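Local coordinates for dual specificity protein phosphatase 12 (Homo sapiens, PDB 4KI9), which acts as a dual specificity phosphatase, removing phosphate from phosphotyrosine and from phosphoserine or phosphothreonine residues of proteins, here represented by its catalytic domain, at residues A29-D34 and A73-A78. The protein carries 2 engineered substitutions. Sequence-based numbering, arbitrary orientation.
Sequences AVLTVD and AFIGQA
F74 and A78, which both reach strand 29-34 with their side chains, are joined by a helical backbone bond, A78 N to F74 O at 3.1 Å. This one-turn spacing presents the phenyl ring and a methyl group to the same strand residue. A29 meets both: its CB lies 3.8 Å from A78 CB and 4.0 Å from F74 CZ, so the methyl sits against the neighbouring helix methyl and the far end of the ring. The CB of F74 already points at the strand, and chi1 of 174° sets CG anti to the backbone N, from where the ring extends. Its CE1 comes 3.9 Å from V30 O, which lies oblique to the ring plane, while CD1 lies 4.1 Å from L31 CB. The CB of V30 points away from the helix, those of A29 and L31 toward it, as strand alternation predicts.

Helix 68-80 belongs to the beta-alpha-beta crossover that runs from strand 50-55 to strand 84-88. These strands flank strand 27-34 in the parallel part of the phosphatase sheet, and the helix passes over this middle strand. The short segments run almost antiparallel (169°), with axes 9.3 Å apart at closest approach; 221 Å² is buried, summed over both sides.

CD1 of L31 packs 4.0 Å from I75 CG1, and the two side chains cross at about a right angle. I75 continues the apolar layer to V87 of strand 84-88 and to I99 and F103 of helix 95-108, whereas F74 and L31 both touch L52. The L31 side chain is about 8 Å from those of substrate-binding R95 and of S89, an engineered residue at the predicted phosphocysteine position.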
loop_
_atom_site.group_PDB
_atom_site.type_symbol
_atom_site.label_atom_id
_atom_site.label_comp_id
_atom_site.label_asym_id
_atom_site.label_seq_id
_atom_site.Cartn_x
_atom_site.Cartn_y
_atom_site.Cartn_z
ATOM N N ALA A 29 11.663 -7.441 -3.401
ATOM C CA ALA A 29 10.678 -7.391 -2.325
ATOM C C ALA A 29 9.311 -7.091 -2.917
ATOM O O ALA A 29 9.143 -6.115 -3.646
ATOM C CB ALA A 29 11.064 -6.356 -1.275
ATOM N N VAL A 30 8.332 -7.941 -2.624
ATOM C CA VAL A 30 7.019 -7.791 -3.232
ATOM C C VAL A 30 5.932 -7.824 -2.183
ATOM O O VAL A 30 5.814 -8.795 -1.431
ATOM C CB VAL A 30 6.749 -8.887 -4.292
ATOM C CG1 VAL A 30 5.320 -8.760 -4.835
ATOM C CG2 VAL A 30 7.767 -8.797 -5.434
ATOM N N LEU A 31 5.158 -6.746 -2.117
ATOM C CA LEU A 31 4.013 -6.695 -1.228
ATOM C C LEU A 31 2.780 -6.903 -2.079
ATOM O O LEU A 31 2.452 -6.074 -2.930
ATOM C CB LEU A 31 3.930 -5.348 -0.507
ATOM C CG LEU A 31 2.962 -5.265 0.690
ATOM C CD1 LEU A 31 3.311 -4.033 1.516
ATOM C CD2 LEU A 31 1.494 -5.177 0.273
ATOM N N THR A 32 2.111 -8.020 -1.843
ATOM C CA THR A 32 0.841 -8.326 -2.487
ATOM C C THR A 32 -0.313 -7.914 -1.568
ATOM O O THR A 32 -0.413 -8.377 -0.433
ATOM C CB THR A 32 0.731 -9.833 -2.782
ATOM O OG1 THR A 32 1.837 -10.248 -3.603
ATOM C CG2 THR A 32 -0.591 -10.164 -3.464
ATOM N N VAL A 33 -1.170 -7.018 -2.050
ATOM C CA VAL A 33 -2.388 -6.687 -1.326
ATOM C C VAL A 33 -3.561 -7.033 -2.242
ATOM O O VAL A 33 -3.867 -6.310 -3.182
ATOM C CB VAL A 33 -2.393 -5.206 -0.822
ATOM C CG1 VAL A 33 -1.998 -4.229 -1.941
ATOM C CG2 VAL A 33 -3.739 -4.841 -0.208
ATOM N N ASP A 34 -4.186 -8.176 -1.978
ATOM C CA ASP A 34 -5.084 -8.786 -2.941
ATOM C C ASP A 34 -5.825 -9.904 -2.223
ATOM O O ASP A 34 -5.571 -10.158 -1.041
ATOM C CB ASP A 34 -4.253 -9.358 -4.089
ATOM C CG ASP A 34 -4.982 -9.334 -5.423
ATOM O OD1 ASP A 34 -6.224 -9.359 -5.429
ATOM O OD2 ASP A 34 -4.300 -9.307 -6.470
ATOM N N ALA A 73 6.089 -0.698 7.095
ATOM C CA ALA A 73 7.335 -1.212 7.678
ATOM C C ALA A 73 8.052 -2.183 6.725
ATOM O O ALA A 73 9.287 -2.182 6.632
ATOM C CB ALA A 73 7.060 -1.888 9.024
ATOM N N PHE A 74 7.285 -3.010 6.024
ATOM C CA PHE A 74 7.876 -3.958 5.072
ATOM C C PHE A 74 8.566 -3.192 3.957
ATOM O O PHE A 74 9.705 -3.478 3.584
ATOM C CB PHE A 74 6.798 -4.861 4.472
ATOM C CG PHE A 74 7.308 -5.773 3.386
ATOM C CD1 PHE A 74 7.082 -5.480 2.055
ATOM C CD2 PHE A 74 8.037 -6.916 3.706
ATOM C CE1 PHE A 74 7.562 -6.328 1.044
ATOM C CE2 PHE A 74 8.501 -7.765 2.716
ATOM C CZ PHE A 74 8.273 -7.464 1.384
ATOM N N ILE A 75 7.868 -2.196 3.431
ATOM C CA ILE A 75 8.403 -1.437 2.318
ATOM C C ILE A 75 9.615 -0.639 2.783
ATOM O O ILE A 75 10.646 -0.615 2.106
ATOM C CB ILE A 75 7.369 -0.476 1.737
ATOM C CG1 ILE A 75 6.144 -1.260 1.237
ATOM C CG2 ILE A 75 8.019 0.329 0.589
ATOM C CD1 ILE A 75 4.938 -0.368 0.907
ATOM N N GLY A 76 9.483 0.003 3.944
ATOM C CA GLY A 76 10.539 0.829 4.500
ATOM C C GLY A 76 11.812 0.054 4.784
ATOM O O GLY A 76 12.905 0.529 4.481
ATOM N N GLN A 77 11.681 -1.124 5.388
ATOM C CA GLN A 77 12.854 -1.960 5.683
ATOM C C GLN A 77 13.555 -2.428 4.404
ATOM O O GLN A 77 14.792 -2.431 4.321
ATOM C CB GLN A 77 12.470 -3.174 6.550
ATOM C CG GLN A 77 13.680 -4.015 6.978
ATOM C CD GLN A 77 13.330 -5.100 7.988
ATOM O OE1 GLN A 77 12.270 -5.063 8.621
ATOM N NE2 GLN A 77 14.229 -6.069 8.149
ATOM N N ALA A 78 12.769 -2.835 3.410
ATOM C CA ALA A 78 13.335 -3.238 2.131
ATOM C C ALA A 78 14.107 -2.080 1.495
ATOM O O ALA A 78 15.234 -2.258 1.048
ATOM C CB ALA A 78 12.246 -3.740 1.192
#